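PDB 6T1B: purine nucleoside phosphorylase YlmD from Geobacillus stearothermophilus, which cleaves adenosine, inosine and S-methyl-5'-thioadenosine with phosphate to give the free base and the corresponding ribose or methylthioribose 1-phosphate, and also deaminates adenosine. Local coordinates for residues L47-V57 with G94-T102; A120-P128 with T244-R255. All blocks are in the same frame, centred on the assembly; numbering follows the deposited sequence.

Contact 1 of 2, residues L47-V57 with G94-T102; sequences LHVGDDRTDVV and GNGAQDFAT. With NOS (inosine), chain B.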
loop_
_atom_site.group_PDB
_atom_site.type_symbol
_atom_site.label_atom_id
_atom_site.label_comp_id
_atom_site.label_asym_id
_atom_site.label_seq_id
_atom_site.Cartn_x
_atom_site.Cartn_y
_atom_site.Cartn_z
ATOM N N LEU A 47 14.244 3.493 -2.607
ATOM C CA LEU A 47 15.355 4.038 -3.362
ATOM C C LEU A 47 15.412 5.557 -3.338
ATOM O O LEU A 47 16.388 6.125 -3.841
ATOM C CB LEU A 47 15.272 3.587 -4.828
ATOM C CG LEU A 47 15.530 2.084 -5.022
ATOM C CD1 LEU A 47 15.066 1.660 -6.405
ATOM C CD2 LEU A 47 16.995 1.771 -4.794
ATOM N N HIS A 48 14.392 6.231 -2.802
ATOM C CA HIS A 48 14.389 7.683 -2.815
ATOM C C HIS A 48 14.271 8.280 -1.422
ATOM O O HIS A 48 13.513 9.221 -1.197
ATOM C CB HIS A 48 13.314 8.290 -3.719
ATOM C CG HIS A 48 13.502 9.765 -3.967
ATOM N ND1 HIS A 48 14.505 10.263 -4.774
ATOM C CD2 HIS A 48 12.847 10.847 -3.479
ATOM C CE1 HIS A 48 14.437 11.584 -4.803
ATOM N NE2 HIS A 48 13.441 11.964 -4.021
ATOM N N VAL A 49 15.025 7.728 -0.474
ATOM C CA VAL A 49 15.058 8.264 0.875
ATOM C C VAL A 49 16.462 8.617 1.324
ATOM O O VAL A 49 16.663 8.952 2.491
ATOM C CB VAL A 49 14.383 7.336 1.906
ATOM C CG1 VAL A 49 12.913 7.232 1.631
ATOM C CG2 VAL A 49 15.046 5.966 1.930
ATOM N N GLY A 50 17.447 8.562 0.427
ATOM C CA GLY A 50 18.797 8.940 0.767
ATOM C C GLY A 50 19.648 7.820 1.317
ATOM O O GLY A 50 20.723 8.087 1.855
ATOM N N ASP A 51 19.191 6.579 1.211
ATOM C CA ASP A 51 19.986 5.426 1.594
ATOM C C ASP A 51 20.964 5.046 0.478
ATOM O O ASP A 51 20.870 5.492 -0.669
ATOM C CB ASP A 51 19.032 4.273 1.936
ATOM C CG ASP A 51 19.672 3.126 2.698
ATOM O OD1 ASP A 51 20.831 3.215 3.150
ATOM O OD2 ASP A 51 18.956 2.116 2.844
ATOM N N ASP A 52 21.887 4.181 0.836
ATOM C CA ASP A 52 22.838 3.637 -0.119
ATOM C C ASP A 52 22.116 2.726 -1.104
ATOM O O ASP A 52 21.477 1.741 -0.703
ATOM C CB ASP A 52 23.895 2.840 0.630
ATOM C CG ASP A 52 24.929 2.291 -0.275
ATOM O OD1 ASP A 52 25.822 3.067 -0.667
ATOM O OD2 ASP A 52 24.826 1.090 -0.631
ATOM N N ARG A 53 22.220 3.052 -2.390
ATOM C CA ARG A 53 21.486 2.319 -3.408
ATOM C C ARG A 53 21.877 0.849 -3.445
ATOM O O ARG A 53 21.025 -0.017 -3.672
ATOM C CB ARG A 53 21.705 2.969 -4.777
ATOM C CG ARG A 53 21.033 2.253 -5.901
ATOM C CD ARG A 53 21.336 2.915 -7.245
ATOM N NE ARG A 53 20.726 2.160 -8.333
ATOM C CZ ARG A 53 21.259 1.068 -8.875
ATOM N NH1 ARG A 53 20.620 0.444 -9.853
ATOM N NH2 ARG A 53 22.424 0.599 -8.445
ATOM N N THR A 54 23.160 0.545 -3.286
ATOM C CA THR A 54 23.569 -0.855 -3.287
ATOM C C THR A 54 22.869 -1.623 -2.174
ATOM O O THR A 54 22.367 -2.735 -2.388
ATOM C CB THR A 54 25.084 -0.953 -3.175
ATOM O OG1 THR A 54 25.661 -0.367 -4.354
ATOM C CG2 THR A 54 25.519 -2.407 -3.062
ATOM N N ASP A 55 22.806 -1.047 -0.978
ATOM C CA ASP A 55 22.113 -1.724 0.117
ATOM C C ASP A 55 20.647 -1.940 -0.236
ATOM O O ASP A 55 20.096 -3.024 -0.018
ATOM C CB ASP A 55 22.252 -0.956 1.429
ATOM C CG ASP A 55 23.681 -0.951 1.988
ATOM O OD1 ASP A 55 23.948 -0.048 2.818
ATOM O OD2 ASP A 55 24.513 -1.816 1.631
ATOM N N VAL A 56 19.980 -0.892 -0.742
ATOM C CA VAL A 56 18.553 -0.999 -1.055
ATOM C C VAL A 56 18.303 -2.067 -2.123
ATOM O O VAL A 56 17.388 -2.896 -1.995
ATOM C CB VAL A 56 17.965 0.366 -1.460
ATOM C CG1 VAL A 56 16.513 0.199 -1.846
ATOM C CG2 VAL A 56 18.090 1.367 -0.344
ATOM N N VAL A 57 19.096 -2.065 -3.194
ATOM C CA VAL A 57 18.916 -3.090 -4.224
ATOM C C VAL A 57 19.134 -4.478 -3.635
ATOM O O VAL A 57 18.396 -5.422 -3.948
ATOM C CB VAL A 57 19.774 -2.809 -5.464
ATOM C CG1 VAL A 57 19.720 -3.973 -6.445
ATOM C CG2 VAL A 57 19.276 -1.540 -6.126
ATOM N N GLY A 94 10.474 -4.475 -14.422
ATOM C CA GLY A 94 11.724 -3.805 -14.159
ATOM C C GLY A 94 11.628 -2.318 -13.944
ATOM O O GLY A 94 12.587 -1.723 -13.424
ATOM N N ASN A 95 10.509 -1.678 -14.287
ATOM C CA ASN A 95 10.409 -0.230 -14.161
ATOM C C ASN A 95 10.467 0.152 -12.685
ATOM O O ASN A 95 9.609 -0.251 -11.895
ATOM C CB ASN A 95 9.106 0.275 -14.769
ATOM C CG ASN A 95 9.113 0.230 -16.274
ATOM O OD1 ASN A 95 10.094 -0.152 -16.905
ATOM N ND2 ASN A 95 7.987 0.634 -16.863
ATOM N N GLY A 96 11.493 0.895 -12.316
ATOM C CA GLY A 96 11.681 1.312 -10.951
ATOM C C GLY A 96 12.181 0.237 -10.017
ATOM O O GLY A 96 12.241 0.471 -8.802
ATOM N N ALA A 97 12.530 -0.931 -10.529
ATOM C CA ALA A 97 12.891 -2.042 -9.644
ATOM C C ALA A 97 14.276 -1.854 -9.034
ATOM O O ALA A 97 14.491 -2.153 -7.853
ATOM C CB ALA A 97 12.813 -3.356 -10.403
ATOM N N GLN A 98 15.221 -1.358 -9.817
ATOM C CA GLN A 98 16.567 -1.094 -9.346
ATOM C C GLN A 98 17.001 0.342 -9.557
ATOM O O GLN A 98 18.077 0.722 -9.077
ATOM C CB GLN A 98 17.565 -2.015 -10.066
ATOM C CG GLN A 98 17.261 -3.473 -9.821
ATOM C CD GLN A 98 18.243 -4.399 -10.488
ATOM O OE1 GLN A 98 19.449 -4.237 -10.356
ATOM N NE2 GLN A 98 17.722 -5.379 -11.223
ATOM N N ASP A 99 16.214 1.149 -10.265
ATOM C CA ASP A 99 16.564 2.538 -10.554
ATOM C C ASP A 99 15.276 3.333 -10.388
ATOM O O ASP A 99 14.338 3.157 -11.178
ATOM C CB ASP A 99 17.111 2.698 -11.972
ATOM C CG ASP A 99 17.591 4.114 -12.257
ATOM O OD1 ASP A 99 18.458 4.283 -13.129
ATOM O OD2 ASP A 99 17.120 5.056 -11.582
ATOM N N PHE A 100 15.210 4.201 -9.370
ATOM C CA PHE A 100 13.979 4.942 -9.130
ATOM C C PHE A 100 13.554 5.763 -10.341
ATOM O O PHE A 100 12.353 5.966 -10.558
ATOM C CB PHE A 100 14.178 5.875 -7.933
ATOM C CG PHE A 100 12.938 6.578 -7.504
ATOM C CD1 PHE A 100 11.865 5.860 -6.989
ATOM C CD2 PHE A 100 12.826 7.943 -7.601
ATOM C CE1 PHE A 100 10.693 6.510 -6.589
ATOM C CE2 PHE A 100 11.658 8.595 -7.198
ATOM C CZ PHE A 100 10.596 7.869 -6.692
ATOM N N ALA A 101 14.510 6.241 -11.133
ATOM C CA ALA A 101 14.185 7.102 -12.265
ATOM C C ALA A 101 13.377 6.395 -13.341
ATOM O O ALA A 101 12.798 7.078 -14.194
ATOM C CB ALA A 101 15.470 7.686 -12.862
ATOM N N THR A 102 13.330 5.062 -13.354
ATOM C CA THR A 102 12.545 4.348 -14.355
ATOM C C THR A 102 11.192 3.882 -13.833
ATOM O O THR A 102 10.465 3.202 -14.562
ATOM C CB THR A 102 13.294 3.146 -14.958
ATOM O OG1 THR A 102 13.452 2.106 -13.986
ATOM C CG2 THR A 102 14.640 3.557 -15.502
HETATM N N9 NOS B . 9.933 7.041 -1.478
HETATM C C4 NOS B . 9.641 6.142 -2.435
HETATM N N3 NOS B . 8.432 5.874 -3.249
HETATM C C2 NOS B . 8.465 4.837 -4.241
HETATM N N1 NOS B . 9.646 4.050 -4.461
HETATM C C6 NOS B . 10.826 4.261 -3.713
HETATM O O6 NOS B . 11.776 3.560 -3.936
HETATM C C5 NOS B . 10.763 5.379 -2.654
HETATM N N7 NOS B . 11.667 5.776 -1.812
HETATM C C8 NOS B . 11.190 6.791 -1.096
HETATM C "C5'" NOS B . 5.861 6.492 -0.208
HETATM O "O5'" NOS B . 5.220 6.201 1.031
HETATM C "C4'" NOS B . 6.759 7.697 -0.082
HETATM O "O4'" NOS B . 8.130 7.241 -0.061
HETATM C "C1'" NOS B . 8.902 7.975 -0.990
HETATM C "C2'" NOS B . 7.927 8.530 -2.022
HETATM O "O2'" NOS B . 8.424 9.742 -2.574
HETATM C "C3'" NOS B . 6.652 8.734 -1.202
HETATM O "O3'" NOS B . 6.659 10.050 -0.624
#

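Contact 2 of 2, residues A120-P128 with T244-R255; sequences ALCFADCVP and TSCEEALFFSHR. With NOS (inosine), chain B.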
loop_
_atom_site.group_PDB
_atom_site.type_symbol
_atom_site.label_atom_id
_atom_site.label_comp_id
_atom_site.label_asym_id
_atom_site.label_seq_id
_atom_site.Cartn_x
_atom_site.Cartn_y
_atom_site.Cartn_z
ATOM N N ALA A 120 4.799 -3.345 -6.723
ATOM C CA ALA A 120 5.645 -3.125 -5.559
ATOM C C ALA A 120 5.664 -1.636 -5.240
ATOM O O ALA A 120 6.194 -0.835 -6.023
ATOM C CB ALA A 120 7.047 -3.664 -5.849
ATOM N N LEU A 121 5.106 -1.268 -4.074
ATOM C CA LEU A 121 5.009 0.115 -3.629
ATOM C C LEU A 121 5.584 0.251 -2.211
ATOM O O LEU A 121 5.520 -0.697 -1.417
ATOM C CB LEU A 121 3.556 0.624 -3.667
ATOM C CG LEU A 121 3.031 1.079 -5.031
ATOM C CD1 LEU A 121 2.744 0.014 -6.075
ATOM C CD2 LEU A 121 1.771 1.930 -4.821
ATOM N N CYS A 122 6.134 1.427 -1.916
ATOM C CA CYS A 122 6.820 1.673 -0.662
ATOM C C CYS A 122 5.947 2.408 0.335
ATOM O O CYS A 122 5.179 3.301 -0.062
ATOM C CB CYS A 122 8.054 2.526 -0.936
ATOM S SG CYS A 122 9.418 1.634 -1.706
ATOM N N PHE A 123 6.115 2.077 1.626
ATOM C CA PHE A 123 5.255 2.582 2.681
ATOM C C PHE A 123 6.031 2.776 3.974
ATOM O O PHE A 123 6.896 1.968 4.321
ATOM C CB PHE A 123 4.123 1.590 2.965
ATOM C CG PHE A 123 3.151 1.527 1.862
ATOM C CD1 PHE A 123 2.093 2.414 1.826
ATOM C CD2 PHE A 123 3.343 0.672 0.804
ATOM C CE1 PHE A 123 1.204 2.413 0.765
ATOM C CE2 PHE A 123 2.454 0.675 -0.266
ATOM C CZ PHE A 123 1.395 1.553 -0.283
ATOM N N ALA A 124 5.650 3.801 4.752
ATOM C CA ALA A 124 6.093 3.954 6.133
ATOM C C ALA A 124 5.136 4.873 6.899
ATOM O O ALA A 124 5.542 5.870 7.482
ATOM C CB ALA A 124 7.521 4.472 6.205
ATOM N N ASP A 125 3.849 4.527 6.841
ATOM C CA ASP A 125 2.753 5.149 7.583
ATOM C C ASP A 125 1.507 5.226 6.676
ATOM O O ASP A 125 0.389 5.055 7.148
ATOM C CB ASP A 125 3.012 6.564 8.089
ATOM C CG ASP A 125 3.817 6.626 9.379
ATOM O OD1 ASP A 125 4.245 7.750 9.669
ATOM O OD2 ASP A 125 3.990 5.614 10.121
ATOM N N CYS A 126 1.686 5.504 5.390
ATOM C CA CYS A 126 0.540 5.693 4.497
ATOM C C CYS A 126 -0.160 4.358 4.295
ATOM O O CYS A 126 0.405 3.296 4.524
ATOM C CB CYS A 126 1.003 6.294 3.180
ATOM S SG CYS A 126 1.627 7.994 3.350
ATOM N N VAL A 127 -1.403 4.422 3.847
ATOM C CA VAL A 127 -2.216 3.221 3.762
ATOM C C VAL A 127 -1.921 2.411 2.507
ATOM O O VAL A 127 -2.086 2.918 1.386
ATOM C CB VAL A 127 -3.720 3.558 3.817
ATOM C CG1 VAL A 127 -4.531 2.274 3.791
ATOM C CG2 VAL A 127 -4.030 4.389 5.034
ATOM N N PRO A 128 -1.484 1.148 2.645
ATOM C CA PRO A 128 -1.383 0.267 1.469
ATOM C C PRO A 128 -2.725 -0.407 1.229
ATOM O O PRO A 128 -3.269 -1.069 2.128
ATOM C CB PRO A 128 -0.291 -0.735 1.869
ATOM C CG PRO A 128 -0.358 -0.819 3.361
ATOM C CD PRO A 128 -1.037 0.458 3.877
ATOM N N THR A 244 1.780 1.244 12.134
ATOM C CA THR A 244 3.204 1.349 11.825
ATOM C C THR A 244 3.954 2.159 12.872
ATOM O O THR A 244 5.111 1.858 13.170
ATOM C CB THR A 244 3.406 1.981 10.443
ATOM O OG1 THR A 244 2.594 3.162 10.323
ATOM C CG2 THR A 244 2.994 1.044 9.379
ATOM N N SER A 245 3.323 3.220 13.396
ATOM C CA SER A 245 3.985 3.992 14.431
ATOM C C SER A 245 4.092 3.193 15.725
ATOM O O SER A 245 5.145 3.229 16.363
ATOM C CB SER A 245 3.296 5.343 14.661
ATOM O OG SER A 245 3.763 5.963 15.854
ATOM N N CYS A 246 3.045 2.472 16.114
ATOM C CA CYS A 246 3.033 1.776 17.387
ATOM C C CYS A 246 3.976 0.585 17.409
ATOM O O CYS A 246 4.628 0.325 18.415
ATOM C CB CYS A 246 1.621 1.266 17.670
ATOM S SG CYS A 246 0.470 2.538 18.302
ATOM N N GLU A 247 3.999 -0.183 16.316
ATOM C CA GLU A 247 4.747 -1.442 16.255
ATOM C C GLU A 247 6.160 -1.150 15.767
ATOM O O GLU A 247 6.571 -1.529 14.671
ATOM C CB GLU A 247 3.980 -2.453 15.406
ATOM C CG GLU A 247 2.621 -2.782 16.042
ATOM C CD GLU A 247 1.720 -3.770 15.290
ATOM O OE1 GLU A 247 2.201 -4.661 14.549
ATOM O OE2 GLU A 247 0.483 -3.666 15.476
ATOM N N GLU A 248 6.908 -0.457 16.641
ATOM C CA GLU A 248 8.244 0.009 16.302
ATOM C C GLU A 248 9.224 -1.124 16.053
ATOM O O GLU A 248 10.253 -0.912 15.402
ATOM C CB GLU A 248 8.815 0.933 17.364
ATOM C CG GLU A 248 10.254 1.345 17.061
ATOM C CD GLU A 248 10.740 2.509 17.902
ATOM O OE1 GLU A 248 10.238 2.664 19.036
ATOM O OE2 GLU A 248 11.623 3.268 17.424
ATOM N N ALA A 249 8.956 -2.315 16.588
ATOM C CA ALA A 249 9.872 -3.423 16.353
ATOM C C ALA A 249 9.629 -4.102 15.017
ATOM O O ALA A 249 10.423 -4.974 14.631
ATOM C CB ALA A 249 9.736 -4.475 17.457
ATOM N N LEU A 250 8.566 -3.736 14.313
ATOM C CA LEU A 250 8.318 -4.305 13.005
ATOM C C LEU A 250 8.499 -3.296 11.889
ATOM O O LEU A 250 8.881 -3.689 10.790
ATOM C CB LEU A 250 6.889 -4.848 12.881
ATOM C CG LEU A 250 6.566 -6.195 13.508
ATOM C CD1 LEU A 250 5.125 -6.569 13.174
ATOM C CD2 LEU A 250 7.539 -7.247 13.031
ATOM N N PHE A 251 8.204 -2.003 12.124
ATOM C CA PHE A 251 7.993 -1.070 11.037
ATOM C C PHE A 251 8.771 0.231 11.117
ATOM O O PHE A 251 8.976 0.780 12.208
ATOM C CB PHE A 251 6.519 -0.682 10.919
ATOM C CG PHE A 251 5.596 -1.850 10.713
ATOM C CD1 PHE A 251 4.586 -2.110 11.619
ATOM C CD2 PHE A 251 5.707 -2.653 9.599
ATOM C CE1 PHE A 251 3.696 -3.164 11.425
ATOM C CE2 PHE A 251 4.835 -3.703 9.391
ATOM C CZ PHE A 251 3.827 -3.952 10.323
ATOM N N PHE A 252 9.223 0.700 9.944
ATOM C CA PHE A 252 9.603 2.087 9.772
ATOM C C PHE A 252 8.343 2.938 9.878
ATOM O O PHE A 252 7.265 2.534 9.449
ATOM C CB PHE A 252 10.193 2.332 8.388
ATOM C CG PHE A 252 11.382 1.469 8.060
ATOM C CD1 PHE A 252 11.301 0.521 7.024
ATOM C CD2 PHE A 252 12.583 1.592 8.736
ATOM C CE1 PHE A 252 12.406 -0.278 6.716
ATOM C CE2 PHE A 252 13.662 0.797 8.425
ATOM C CZ PHE A 252 13.567 -0.122 7.388
ATOM N N SER A 253 8.492 4.158 10.388
ATOM C CA SER A 253 7.378 5.086 10.493
ATOM C C SER A 253 7.890 6.492 10.237
ATOM O O SER A 253 8.681 7.009 11.021
ATOM C CB SER A 253 6.727 5.022 11.879
ATOM O OG SER A 253 5.796 6.067 12.061
ATOM N N HIS A 254 7.415 7.110 9.162
ATOM C CA HIS A 254 7.804 8.493 8.883
ATOM C C HIS A 254 7.536 9.408 10.062
ATOM O O HIS A 254 8.365 10.263 10.393
ATOM C CB HIS A 254 7.032 8.949 7.651
ATOM C CG HIS A 254 7.228 10.389 7.315
ATOM N ND1 HIS A 254 8.337 10.841 6.639
ATOM C CD2 HIS A 254 6.462 11.473 7.568
ATOM C CE1 HIS A 254 8.250 12.148 6.491
ATOM N NE2 HIS A 254 7.123 12.561 7.048
ATOM N N ARG A 255 6.393 9.243 10.723
ATOM C CA ARG A 255 6.063 10.123 11.834
ATOM C C ARG A 255 6.894 9.790 13.068
ATOM O O ARG A 255 7.502 10.680 13.673
ATOM C CB ARG A 255 4.574 10.089 12.152
ATOM C CG ARG A 255 4.202 11.063 13.269
ATOM C CD ARG A 255 2.701 11.297 13.371
ATOM N NE ARG A 255 2.246 12.304 12.417
ATOM C CZ ARG A 255 1.509 13.371 12.723
ATOM N NH1 ARG A 255 1.103 13.590 13.971
ATOM N NH2 ARG A 255 1.161 14.212 11.761
HETATM N N9 NOS B . 9.933 7.041 -1.478
HETATM C C4 NOS B . 9.641 6.142 -2.435
HETATM N N3 NOS B . 8.432 5.874 -3.249
HETATM C C2 NOS B . 8.465 4.837 -4.241
HETATM N N1 NOS B . 9.646 4.050 -4.461
HETATM C C6 NOS B . 10.826 4.261 -3.713
HETATM O O6 NOS B . 11.776 3.560 -3.936
HETATM C C5 NOS B . 10.763 5.379 -2.654
HETATM N N7 NOS B . 11.667 5.776 -1.812
HETATM C C8 NOS B . 11.190 6.791 -1.096
HETATM C "C5'" NOS B . 5.861 6.492 -0.208
HETATM O "O5'" NOS B . 5.220 6.201 1.031
HETATM C "C4'" NOS B . 6.759 7.697 -0.082
HETATM O "O4'" NOS B . 8.130 7.241 -0.061
HETATM C "C1'" NOS B . 8.902 7.975 -0.990
HETATM C "C2'" NOS B . 7.927 8.530 -2.022
HETATM O "O2'" NOS B . 8.424 9.742 -2.574
HETATM C "C3'" NOS B . 6.652 8.734 -1.202
HETATM O "O3'" NOS B . 6.659 10.050 -0.624
#

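Contact 1 of 2, residues L47-V57 with G94-T102
His-48 and Phe-100 meet beside the purine of inosine. CB of His-48 sits over the middle of one face of the Phe-100 ring, 3.9 Å from its centroid, a CH-pi contact. The imidazole is nearly parallel to the phenyl, planes 17° apart, but so far displaced that the rings barely overlap. With CG of Phe-100 anti to the backbone N (chi1 -174°), the edge of the phenyl comes over one face of the purine, CE1 of Phe-100 lying 3.4 Å from N1 of inosine. At the rim of the base, nearly in its plane, Leu-47 N donates to O6 of inosine (2.8 Å, 159°).

Next to the rings, Leu-47 packs between the segments. Its CB rests 4.0 Å from CB of Phe-100, while CD1 lies against the backbone from Gly-96 to Phe-100. Farther out, the extended chain of Arg-53 reaches across from helix 53-67, and its NH1 makes a short but poorly angled, weak bond to Gln-98 O (2.7 Å). CG2 of Val-57 lies over the guanidinium.

Beyond these, polar bonds hold the two backbones. In one of its two conformers Asp-52 OD2 accepts from Asp-55 N, capping helix 53-67; Asp-99 forms an Asx turn with Ala-101 N, and Arg-60 binds the carbonyls of Gly-96 and Ala-97. Together the loop leading into helix 53-67 and the loop 94-102 form part of the wall around the base in the inosine pocket.

Contact 2 of 2, residues A120-P128 with T244-R255
Asp-125 anchors the loop 244-255 through both of its carboxylate oxygens, and hydrogen bonds dominate the contact. OD2 of Asp-125 takes two hydroxyl donors: Ser-253 OG, at 2.7 Å, uses the syn lone pair, and Thr-244 OG1, at 2.8 Å, comes in on the anti side. OD1 of Asp-125 accepts the backbone N of Arg-255 on its syn side (2.8 Å, 157°). CG of Asp-125 stands anti to the carbonyl carbon (chi1 -81°), which carries the carboxylate into the fold of the loop, between Thr-244 at its start and Arg-255 at its end. Three bonds, from both ends of the loop, fix the rotation of the carboxylate.

The backbone adds one nearly straight bond, from His-254 N to Ala-124 O (2.8 Å, 175°).

Apolar contact is slight. CB of Ala-124 packs 4.1 Å from CB of Phe-252 and 3.8 Å from Phe-252 O, a buried carbonyl without a hydrogen-bond partner. The phenyl of Phe-252 turns away to Met-264 and Thr-261.

Ligand and metal contacts flank this core. O5' of inosine donates to Cys-122 O, and SG of Cys-122 lies over a face of the base, 3.6 Å from C6 of inosine. Cys-126 joins His-81 and His-143 on the catalytic zinc, and Cys-246 completes the four-cysteine site of the second zinc, which is probably structural.

Both oxygens of Asp-125 accept hydrogen bonds, a pattern consistent with a carboxylate held by neutral donors; it ties the turn that carries Cys-126 to the loop that carries Cys-246.

In the fold
Inosine is the common element: Phe-100 of contact 1 and Cys-122 of contact 2 meet opposite faces of its base, and 120-128 also reaches the O5' end of the ribose. The two contacts do not touch, their centres lying 18 Å apart and their nearest atoms about 5 Å. Contact 1 is partly buried and peripheral, joining a helix start to a loop mainly through apolar and aromatic packing with one weak polar bond. Contact 2 is buried nearer the centre of the chain, where a turn between strands 118-123 and 127-133 is held to the loop 244-255 by well-formed hydrogen bonds. Both zinc sites have ligands in contact 2, none in contact 1.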